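PDB 4LMG: iron-regulated transcriptional activator AFT2 from Saccharomyces cerevisiae, which activates the iron regulon of yeast under low-iron conditions by recognising the CACCC core of iron-responsive promoter elements. Local coordinates for residues E20-P23 and W24-I28; L101-D104 and L105-T109; K116-L119 and R120-N123; K129-D132 and E133-Y136. All blocks are in the same frame, centred on the assembly; numbering follows the deposited sequence.

Contact 1 (E20-P23 and W24-I28); sequences EIKP and WLQKI. With nucleotides of chain G.
Leu25 N donates to Ile21 O at 2.9 Å in the first turn of helix 21-29. The N-H points at the oxygen with an angle of 162°. Gln26 N also bonds to Lys22 O at 2.9 Å, less straight. The next bond, Lys27 N to Pro23 O, is weak at 3.3 Å. Pro23 has no N-H to give, which suits a place in the first turn of a helix. On the inner side Ile21 and Leu25 lie side by side and point the same way, with Ile21 CG2 3.8 Å from Leu25 CD1. Lys22 CG is anti to the backbone N (chi1 179°), and the extended chain reaches the DNA with its full length. Lys22 NZ is 2.9 Å from OP1 of DC10 of chain G and makes a weak hydrogen bond to OP2 of that phosphate. The amide of Gln26 crosses beside this lysine, Gln26 NE2 lying 3.8 Å from Lys22 CE. Lys22, a DNA-binding residue, here meets the phosphate from the WRKY-GCM1-type domain of Aft2. Ile21, Lys22 and Leu25 rest on Phe48 of strand 45-50, Lys22, Leu25 and Gln26 on Ile36 of strand 36-42, and Phe115 of helix 110-121 covers Gln26 and Lys27.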
loop_
_atom_site.group_PDB
_atom_site.type_symbol
_atom_site.label_atom_id
_atom_site.label_comp_id
_atom_site.label_asym_id
_atom_site.label_seq_id
_atom_site.Cartn_x
_atom_site.Cartn_y
_atom_site.Cartn_z
ATOM N N GLU A 20 13.245 11.568 5.254
ATOM C CA GLU A 20 14.616 11.628 5.751
ATOM C C GLU A 20 14.730 10.966 7.120
ATOM O O GLU A 20 15.829 10.763 7.636
ATOM C CB GLU A 20 15.082 13.082 5.839
ATOM C CG GLU A 20 14.841 13.877 4.568
ATOM C CD GLU A 20 15.050 15.365 4.762
ATOM O OE1 GLU A 20 15.396 15.774 5.889
ATOM O OE2 GLU A 20 14.864 16.123 3.788
ATOM N N ILE A 21 13.587 10.623 7.702
ATOM C CA ILE A 21 13.553 10.124 9.073
ATOM C C ILE A 21 13.931 8.647 9.188
ATOM O O ILE A 21 14.715 8.272 10.060
ATOM C CB ILE A 21 12.177 10.367 9.716
ATOM C CG1 ILE A 21 11.804 11.849 9.611
ATOM C CG2 ILE A 21 12.176 9.911 11.165
ATOM C CD1 ILE A 21 10.469 12.195 10.232
ATOM N N LYS A 22 13.375 7.817 8.310
ATOM C CA LYS A 22 13.646 6.381 8.338
ATOM C C LYS A 22 15.143 6.050 8.289
ATOM O O LYS A 22 15.633 5.285 9.120
ATOM C CB LYS A 22 12.892 5.654 7.219
ATOM C CG LYS A 22 13.146 4.152 7.182
ATOM C CD LYS A 22 12.345 3.477 6.077
ATOM C CE LYS A 22 12.615 1.981 6.029
ATOM N NZ LYS A 22 11.813 1.303 4.974
ATOM N N PRO A 23 15.873 6.628 7.317
ATOM C CA PRO A 23 17.319 6.391 7.206
ATOM C C PRO A 23 18.068 6.762 8.485
ATOM O O PRO A 23 19.026 6.085 8.863
ATOM C CB PRO A 23 17.741 7.328 6.071
ATOM C CG PRO A 23 16.508 7.514 5.258
ATOM C CD PRO A 23 15.374 7.500 6.238
ATOM N N TRP A 24 17.635 7.831 9.141
ATOM C CA TRP A 24 18.263 8.253 10.384
ATOM C C TRP A 24 17.994 7.235 11.483
ATOM O O TRP A 24 18.896 6.853 12.227
ATOM C CB TRP A 24 17.756 9.636 10.797
ATOM C CG TRP A 24 18.334 10.122 12.088
ATOM C CD1 TRP A 24 19.615 10.538 12.308
ATOM C CD2 TRP A 24 17.650 10.251 13.339
ATOM N NE1 TRP A 24 19.772 10.915 13.619
ATOM C CE2 TRP A 24 18.579 10.749 14.273
ATOM C CE3 TRP A 24 16.341 9.994 13.759
ATOM C CZ2 TRP A 24 18.242 10.994 15.603
ATOM C CZ3 TRP A 24 16.009 10.239 15.079
ATOM C CH2 TRP A 24 16.956 10.732 15.985
ATOM N N LEU A 25 16.748 6.784 11.571
ATOM C CA LEU A 25 16.362 5.805 12.579
ATOM C C LEU A 25 17.070 4.466 12.379
ATOM O O LEU A 25 17.380 3.773 13.347
ATOM C CB LEU A 25 14.843 5.621 12.589
ATOM C CG LEU A 25 14.070 6.787 13.206
ATOM C CD1 LEU A 25 12.572 6.596 13.053
ATOM C CD2 LEU A 25 14.451 6.935 14.673
ATOM N N GLN A 26 17.325 4.107 11.124
ATOM C CA GLN A 26 18.016 2.857 10.815
ATOM C C GLN A 26 19.447 2.874 11.341
ATOM O O GLN A 26 19.937 1.872 11.857
ATOM C CB GLN A 26 18.013 2.585 9.308
ATOM C CG GLN A 26 16.661 2.185 8.746
ATOM C CD GLN A 26 16.673 2.065 7.236
ATOM O OE1 GLN A 26 17.132 2.966 6.535
ATOM N NE2 GLN A 26 16.180 0.944 6.729
ATOM N N LYS A 27 20.116 4.013 11.203
ATOM C CA LYS A 27 21.471 4.158 11.711
ATOM C C LYS A 27 21.513 3.887 13.207
ATOM O O LYS A 27 22.495 3.357 13.720
ATOM C CB LYS A 27 22.015 5.558 11.421
ATOM C CG LYS A 27 22.344 5.809 9.959
ATOM C CD LYS A 27 22.863 7.224 9.750
ATOM C CE LYS A 27 24.061 7.506 10.639
ATOM N NZ LYS A 27 24.568 8.893 10.461
ATOM N N ILE A 28 20.436 4.241 13.899
ATOM C CA ILE A 28 20.385 4.116 15.350
ATOM C C ILE A 28 19.919 2.738 15.810
ATOM O O ILE A 28 20.463 2.176 16.762
ATOM C CB ILE A 28 19.453 5.175 15.973
ATOM C CG1 ILE A 28 19.949 6.583 15.646
ATOM C CG2 ILE A 28 19.358 4.980 17.477
ATOM C CD1 ILE A 28 19.067 7.675 16.193
ATOM P P DC G 10 8.648 0.465 3.970
ATOM O OP1 DC G 10 9.717 0.758 2.993
ATOM O OP2 DC G 10 8.960 0.473 5.416
ATOM O "O5'" DC G 10 7.427 1.474 3.723
ATOM C "C5'" DC G 10 7.032 1.796 2.398
ATOM C "C4'" DC G 10 5.685 2.506 2.370
ATOM O "O4'" DC G 10 4.606 1.545 2.523
ATOM C "C3'" DC G 10 5.465 3.568 3.458
ATOM O "O3'" DC G 10 5.019 4.780 2.878
ATOM C "C2'" DC G 10 4.330 2.979 4.293
ATOM C "C1'" DC G 10 3.579 2.242 3.193
ATOM N N1 DC G 10 2.527 1.304 3.677
ATOM C C2 DC G 10 1.388 1.109 2.890
ATOM O O2 DC G 10 1.289 1.712 1.813
ATOM N N3 DC G 10 0.427 0.263 3.328
ATOM C C4 DC G 10 0.562 -0.372 4.491
ATOM N N4 DC G 10 -0.426 -1.195 4.865
ATOM C C5 DC G 10 1.716 -0.185 5.313
ATOM C C6 DC G 10 2.663 0.654 4.871
#

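Contact 2 (L101-D104 and L105-T109); sequences LRFD and LITKT
Thr107 N bonds to Phe103 O at 3.1 Å, which closes the short helix 103-106, and a type I beta turn from Ile106 to Thr109 follows at once. The Thr107 side chain works on both sides of its CB. Its OG1 sits between the backbone N and the carbonyl carbon (chi1 70°) and gives a hydrogen to Asp104 O at 2.8 Å, from a position tilted 28° off the carbonyl plane. Its methyl then falls over one face of the Phe103 ring. This is a CH-pi contact, with Thr107 CG2 3.6 Å from the centroid of the Phe103 ring. Ile106 takes a different side and lays CG1 near Arg102 O.

The helix is a single turn that links the end of the zinc-binding region, marked by His97 and His99, to helix 110-121. Arg102 is its N-cap residue. Thr109 is the N-cap of the next helix: its OG1 bonds to Tyr112 N and also donates to Ile106 O at 2.7 Å, in the carbonyl plane. Ile106 O accepts Thr109 N as well.

On the outer surface Leu105 CD1 lies over one face of the Arg102 guanidinium, 3.6 Å from CZ of Arg102. The chain of Arg102 bends at chi3 (58°), which brings the guanidinium round to the carboxylate of Asp104. Arg102 NE and Asp104 OD2, 3.2 Å apart, form a salt bridge of weak hydrogen-bond geometry. Asp104 OD1 meets the guanidinium at its edge, in plane, through a weak bond from Arg102 NH2. Phe103 reaches helix 125-139, where it touches Leu134 and Ala138.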
loop_
_atom_site.group_PDB
_atom_site.type_symbol
_atom_site.label_atom_id
_atom_site.label_comp_id
_atom_site.label_asym_id
_atom_site.label_seq_id
_atom_site.Cartn_x
_atom_site.Cartn_y
_atom_site.Cartn_z
ATOM N N LEU A 101 16.186 -9.897 19.227
ATOM C CA LEU A 101 16.823 -8.882 18.400
ATOM C C LEU A 101 18.164 -9.397 17.892
ATOM O O LEU A 101 19.145 -9.453 18.637
ATOM C CB LEU A 101 17.016 -7.590 19.197
ATOM C CG LEU A 101 15.773 -7.047 19.905
ATOM C CD1 LEU A 101 16.066 -5.692 20.532
ATOM C CD2 LEU A 101 14.600 -6.948 18.943
ATOM N N ARG A 102 18.200 -9.779 16.621
ATOM C CA ARG A 102 19.409 -10.343 16.036
ATOM C C ARG A 102 19.898 -9.508 14.861
ATOM O O ARG A 102 19.204 -9.368 13.854
ATOM C CB ARG A 102 19.167 -11.788 15.595
ATOM C CG ARG A 102 18.793 -12.725 16.732
ATOM C CD ARG A 102 18.633 -14.152 16.240
ATOM N NE ARG A 102 19.854 -14.649 15.612
ATOM C CZ ARG A 102 19.965 -15.841 15.036
ATOM N NH1 ARG A 102 18.925 -16.663 15.005
ATOM N NH2 ARG A 102 21.115 -16.211 14.489
ATOM N N PHE A 103 21.097 -8.956 15.001
ATOM C CA PHE A 103 21.695 -8.150 13.946
ATOM C C PHE A 103 22.207 -9.019 12.801
ATOM O O PHE A 103 22.151 -8.621 11.637
ATOM C CB PHE A 103 22.832 -7.295 14.504
ATOM C CG PHE A 103 23.571 -6.516 13.457
ATOM C CD1 PHE A 103 24.832 -6.909 13.046
ATOM C CD2 PHE A 103 22.998 -5.400 12.872
ATOM C CE1 PHE A 103 25.514 -6.195 12.079
ATOM C CE2 PHE A 103 23.674 -4.682 11.902
ATOM C CZ PHE A 103 24.934 -5.080 11.506
ATOM N N ASP A 104 22.706 -10.205 13.133
ATOM C CA ASP A 104 23.229 -11.116 12.120
ATOM C C ASP A 104 22.189 -11.444 11.048
ATOM O O ASP A 104 22.502 -11.469 9.859
ATOM C CB ASP A 104 23.777 -12.395 12.761
ATOM C CG ASP A 104 22.838 -12.982 13.799
ATOM O OD1 ASP A 104 23.334 -13.535 14.803
ATOM O OD2 ASP A 104 21.606 -12.896 13.614
ATOM N N LEU A 105 20.953 -11.688 11.472
ATOM C CA LEU A 105 19.878 -12.002 10.542
ATOM C C LEU A 105 19.525 -10.777 9.709
ATOM O O LEU A 105 19.205 -10.884 8.525
ATOM C CB LEU A 105 18.646 -12.495 11.298
ATOM C CG LEU A 105 18.850 -13.729 12.179
ATOM C CD1 LEU A 105 17.577 -14.061 12.941
ATOM C CD2 LEU A 105 19.308 -14.918 11.345
ATOM N N ILE A 106 19.592 -9.609 10.341
ATOM C CA ILE A 106 19.299 -8.350 9.672
ATOM C C ILE A 106 20.222 -8.094 8.482
ATOM O O ILE A 106 19.779 -7.620 7.435
ATOM C CB ILE A 106 19.392 -7.163 10.655
ATOM C CG1 ILE A 106 18.162 -7.132 11.564
ATOM C CG2 ILE A 106 19.519 -5.855 9.898
ATOM C CD1 ILE A 106 18.105 -5.927 12.482
ATOM N N THR A 107 21.502 -8.421 8.640
ATOM C CA THR A 107 22.496 -8.142 7.607
ATOM C C THR A 107 22.246 -8.912 6.313
ATOM O O THR A 107 22.851 -8.617 5.282
ATOM C CB THR A 107 23.922 -8.463 8.091
ATOM O OG1 THR A 107 24.081 -9.883 8.206
ATOM C CG2 THR A 107 24.189 -7.812 9.434
ATOM N N LYS A 108 21.361 -9.901 6.370
ATOM C CA LYS A 108 21.095 -10.747 5.211
ATOM C C LYS A 108 19.866 -10.276 4.441
ATOM O O LYS A 108 19.492 -10.867 3.427
ATOM C CB LYS A 108 20.926 -12.206 5.643
ATOM C CG LYS A 108 22.126 -12.762 6.395
ATOM C CD LYS A 108 21.912 -14.208 6.808
ATOM C CE LYS A 108 23.123 -14.748 7.557
ATOM N NZ LYS A 108 22.946 -16.173 7.958
ATOM N N THR A 109 19.247 -9.204 4.925
ATOM C CA THR A 109 18.034 -8.679 4.313
ATOM C C THR A 109 18.353 -7.701 3.193
ATOM O O THR A 109 19.444 -7.131 3.143
ATOM C CB THR A 109 17.151 -7.958 5.344
ATOM O OG1 THR A 109 17.798 -6.749 5.764
ATOM C CG2 THR A 109 16.899 -8.851 6.552
#

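Contact 3 (K116-L119 and R120-N123); sequences KENL and RQKN
Lys116 lays its CG against Arg120, 3.6 Å from Arg120 NH1. The amine of Lys116 turns to Glu135 and Asp132 of helix 125-139, with which it forms salt bridges. Lys116 O lies above the centre of the Arg120 guanidinium. Glu117 comes next. Its chain bends at chi2 (73°), and this folds the carboxylate back beside the helix. There Arg120 grips it side-on, both nitrogens going to one oxygen: Arg120 NE and NH2 are each 2.8 Å from Glu117 OE1. That oxygen lies in the guanidinium plane, while the two flat groups are turned 58° apart. Backbone bonds from Gln121 N to Glu117 O and from Lys122 N to Asn118 O carry the last turn of helix 110-121. Asn123 then takes positive phi and ends the helix in a Schellman motif. Gln121 and Asn123 are DNA-binding residues, although the nearest atom here is about 12 Å from the bound DNA. Asn118 stands across from Gln121, their amide planes 77° apart, and Asn118 ND2 makes a weak bond of 3.4 Å to Gln121 OE1. The extended chain of Lys122 passes the outer end of the Asn118 amide, with Lys122 CE 3.1 Å from Asn118 OD1. Leu119 turns to helix 125-139 and packs on Ala127 and Ile128.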
loop_
_atom_site.group_PDB
_atom_site.type_symbol
_atom_site.label_atom_id
_atom_site.label_comp_id
_atom_site.label_asym_id
_atom_site.label_seq_id
_atom_site.Cartn_x
_atom_site.Cartn_y
_atom_site.Cartn_z
ATOM N N LYS A 116 22.845 -0.019 3.454
ATOM C CA LYS A 116 24.297 0.058 3.403
ATOM C C LYS A 116 24.764 0.787 2.147
ATOM O O LYS A 116 25.694 1.592 2.195
ATOM C CB LYS A 116 24.901 -1.347 3.451
ATOM C CG LYS A 116 26.381 -1.371 3.774
ATOM C CD LYS A 116 26.640 -0.883 5.187
ATOM C CE LYS A 116 28.128 -0.857 5.487
ATOM N NZ LYS A 116 28.774 -2.162 5.171
ATOM N N GLU A 117 24.114 0.503 1.021
ATOM C CA GLU A 117 24.463 1.142 -0.244
ATOM C C GLU A 117 24.118 2.631 -0.227
ATOM O O GLU A 117 24.796 3.445 -0.856
ATOM C CB GLU A 117 23.759 0.446 -1.411
ATOM C CG GLU A 117 23.984 1.104 -2.769
ATOM C CD GLU A 117 25.387 0.883 -3.315
ATOM O OE1 GLU A 117 26.250 0.372 -2.572
ATOM O OE2 GLU A 117 25.625 1.217 -4.496
ATOM N N ASN A 118 23.059 2.982 0.493
ATOM C CA ASN A 118 22.660 4.379 0.620
ATOM C C ASN A 118 23.719 5.195 1.361
ATOM O O ASN A 118 24.010 6.335 0.994
ATOM C CB ASN A 118 21.303 4.488 1.314
ATOM C CG ASN A 118 20.865 5.925 1.511
ATOM O OD1 ASN A 118 20.825 6.426 2.636
ATOM N ND2 ASN A 118 20.537 6.601 0.413
ATOM N N LEU A 119 24.299 4.599 2.398
ATOM C CA LEU A 119 25.394 5.226 3.130
ATOM C C LEU A 119 26.555 5.528 2.193
ATOM O O LEU A 119 27.123 6.619 2.225
ATOM C CB LEU A 119 25.876 4.317 4.261
ATOM C CG LEU A 119 24.865 3.950 5.345
ATOM C CD1 LEU A 119 25.479 2.960 6.325
ATOM C CD2 LEU A 119 24.374 5.199 6.067
ATOM N N ARG A 120 26.906 4.551 1.362
ATOM C CA ARG A 120 27.988 4.727 0.401
ATOM C C ARG A 120 27.650 5.830 -0.593
ATOM O O ARG A 120 28.496 6.659 -0.920
ATOM C CB ARG A 120 28.292 3.417 -0.330
ATOM C CG ARG A 120 29.117 2.435 0.489
ATOM C CD ARG A 120 29.529 1.231 -0.340
ATOM N NE ARG A 120 28.383 0.403 -0.702
ATOM C CZ ARG A 120 28.008 -0.686 -0.038
ATOM N NH1 ARG A 120 28.695 -1.087 1.025
ATOM N NH2 ARG A 120 26.949 -1.377 -0.440
ATOM N N GLN A 121 26.408 5.837 -1.063
ATOM C CA GLN A 121 25.941 6.888 -1.958
ATOM C C GLN A 121 26.130 8.260 -1.320
ATOM O O GLN A 121 26.620 9.187 -1.961
ATOM C CB GLN A 121 24.469 6.677 -2.316
ATOM C CG GLN A 121 24.201 5.451 -3.169
ATOM C CD GLN A 121 22.719 5.171 -3.325
ATOM O OE1 GLN A 121 21.887 5.779 -2.650
ATOM N NE2 GLN A 121 22.380 4.246 -4.216
ATOM N N LYS A 122 25.749 8.377 -0.051
ATOM C CA LYS A 122 25.824 9.649 0.667
ATOM C C LYS A 122 27.229 9.966 1.175
ATOM O O LYS A 122 27.449 11.013 1.785
ATOM C CB LYS A 122 24.847 9.655 1.845
ATOM C CG LYS A 122 23.382 9.561 1.457
ATOM C CD LYS A 122 22.505 9.487 2.699
ATOM C CE LYS A 122 21.028 9.458 2.341
ATOM N NZ LYS A 122 20.173 9.307 3.553
ATOM N N ASN A 123 28.172 9.062 0.931
ATOM C CA ASN A 123 29.549 9.250 1.380
ATOM C C ASN A 123 29.663 9.348 2.897
ATOM O O ASN A 123 30.559 10.013 3.418
ATOM C CB ASN A 123 30.167 10.491 0.731
ATOM C CG ASN A 123 30.269 10.372 -0.776
ATOM O OD1 ASN A 123 30.571 9.303 -1.306
ATOM N ND2 ASN A 123 30.015 11.472 -1.477
#

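Contact 4 (K129-D132 and E133-Y136); sequences KTFD and ELEY
Phe131 and Leu134 form the packed side of this helical turn, with Phe131 CD1 4.0 Å from Leu134 CD1. Leu134 CG is anti to its carbonyl carbon (chi1 -68°), which sets CD1 beside Phe131. The methyl meets the ring obliquely. Thr130 lies beside Leu134 and points the same way, its CG2 4.2 Å from Leu134 CD1. Phe131 is buried: Phe115 meets its ring edge-to-face, and Leu119 and Pro31 also touch it. Beneath the side chains the backbone bonds run without a break. Glu135 N to Phe131 O and Tyr136 N to Asp132 O are both 2.9 Å. Glu135 CG lies close over Phe131 O, at 3.0 Å.

The other side is looser. Lys129, Glu133 and Tyr136 are exposed. Glu133 touches the first segment mainly through CB and CG, which lie by the carbonyls of Thr130 and Lys129. Between the two sides stand two acids, Asp132 OD1 being 4.5 Å from Glu135 OE2. Lys116 of helix 110-121 bridges both of them and would ease their repulsion. Tyr112 OH adds a hydrogen bond to Glu135 OE2. The pattern is that of an amphipathic helix, here helix 125-139, whose apolar side packs on helix 110-121 and on Pro31.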
loop_
_atom_site.group_PDB
_atom_site.type_symbol
_atom_site.label_atom_id
_atom_site.label_comp_id
_atom_site.label_asym_id
_atom_site.label_seq_id
_atom_site.Cartn_x
_atom_site.Cartn_y
_atom_site.Cartn_z
ATOM N N LYS A 129 32.037 2.837 8.344
ATOM C CA LYS A 129 33.014 2.233 9.243
ATOM C C LYS A 129 32.317 1.515 10.394
ATOM O O LYS A 129 32.616 0.358 10.689
ATOM C CB LYS A 129 33.973 3.291 9.795
ATOM C CG LYS A 129 34.871 3.937 8.749
ATOM C CD LYS A 129 35.811 4.956 9.383
ATOM C CE LYS A 129 36.728 5.589 8.348
ATOM N NZ LYS A 129 37.656 6.580 8.959
ATOM N N THR A 130 31.385 2.210 11.037
ATOM C CA THR A 130 30.655 1.653 12.169
ATOM C C THR A 130 29.988 0.327 11.826
ATOM O O THR A 130 30.123 -0.653 12.558
ATOM C CB THR A 130 29.579 2.624 12.682
ATOM O OG1 THR A 130 30.208 3.788 13.234
ATOM C CG2 THR A 130 28.727 1.956 13.751
ATOM N N PHE A 131 29.268 0.299 10.708
ATOM C CA PHE A 131 28.531 -0.898 10.316
ATOM C C PHE A 131 29.433 -1.997 9.763
ATOM O O PHE A 131 29.112 -3.180 9.874
ATOM C CB PHE A 131 27.404 -0.552 9.342
ATOM C CG PHE A 131 26.244 0.134 10.000
ATOM C CD1 PHE A 131 25.207 -0.606 10.544
ATOM C CD2 PHE A 131 26.207 1.513 10.105
ATOM C CE1 PHE A 131 24.145 0.019 11.164
ATOM C CE2 PHE A 131 25.147 2.144 10.722
ATOM C CZ PHE A 131 24.115 1.397 11.253
ATOM N N ASP A 132 30.561 -1.607 9.180
ATOM C CA ASP A 132 31.559 -2.583 8.755
ATOM C C ASP A 132 32.023 -3.413 9.948
ATOM O O ASP A 132 32.135 -4.635 9.859
ATOM C CB ASP A 132 32.756 -1.896 8.097
ATOM C CG ASP A 132 32.510 -1.573 6.637
ATOM O OD1 ASP A 132 31.544 -2.121 6.063
ATOM O OD2 ASP A 132 33.286 -0.782 6.062
ATOM N N GLU A 133 32.285 -2.738 11.062
ATOM C CA GLU A 133 32.724 -3.407 12.282
ATOM C C GLU A 133 31.612 -4.261 12.884
ATOM O O GLU A 133 31.864 -5.354 13.386
ATOM C CB GLU A 133 33.215 -2.384 13.307
ATOM C CG GLU A 133 34.448 -1.613 12.865
ATOM C CD GLU A 133 34.835 -0.521 13.843
ATOM O OE1 GLU A 133 34.034 -0.229 14.757
ATOM O OE2 GLU A 133 35.941 0.043 13.698
ATOM N N LEU A 134 30.384 -3.755 12.832
ATOM C CA LEU A 134 29.237 -4.500 13.336
ATOM C C LEU A 134 29.034 -5.792 12.550
ATOM O O LEU A 134 28.704 -6.829 13.120
ATOM C CB LEU A 134 27.970 -3.644 13.289
ATOM C CG LEU A 134 27.940 -2.461 14.260
ATOM C CD1 LEU A 134 26.656 -1.660 14.112
ATOM C CD2 LEU A 134 28.106 -2.945 15.692
ATOM N N GLU A 135 29.232 -5.720 11.238
ATOM C CA GLU A 135 29.116 -6.894 10.384
ATOM C C GLU A 135 30.281 -7.841 10.649
ATOM O O GLU A 135 30.102 -9.055 10.726
ATOM C CB GLU A 135 29.094 -6.486 8.909
ATOM C CG GLU A 135 27.921 -5.600 8.523
ATOM C CD GLU A 135 28.045 -5.059 7.112
ATOM O OE1 GLU A 135 28.711 -5.707 6.277
ATOM O OE2 GLU A 135 27.481 -3.980 6.838
ATOM N N TYR A 136 31.474 -7.270 10.790
ATOM C CA TYR A 136 32.675 -8.049 11.065
ATOM C C TYR A 136 32.523 -8.856 12.348
ATOM O O TYR A 136 32.816 -10.052 12.378
ATOM C CB TYR A 136 33.898 -7.134 11.164
ATOM C CG TYR A 136 35.170 -7.843 11.576
ATOM C CD1 TYR A 136 35.997 -8.435 10.629
ATOM C CD2 TYR A 136 35.547 -7.917 12.911
ATOM C CE1 TYR A 136 37.162 -9.082 11.001
ATOM C CE2 TYR A 136 36.708 -8.562 13.292
ATOM C CZ TYR A 136 37.512 -9.142 12.333
ATOM O OH TYR A 136 38.670 -9.786 12.711
#

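The four contacts follow one another along the chain, each centred on one helix or its ends: 21-29, 103-106, 110-121 and 125-139. Four of the five antiparallel strands fall between contacts 1 and 2; strand 7-8 precedes contact 1. Contact 1 lies nearest the centre of the chain, and its helix packs on the sheet. Centres lie about 13 Å apart for contacts 1 and 3 and for contacts 2 and 4. Contact 4 touches all the others. It meets contact 3 through salt bridges, and contacts 1 and 2 by packing. Contacts 2 and 3 do not touch. The helices thus form one cluster beside the sheet, and DNA-binding residues occur in contacts 1 and 3.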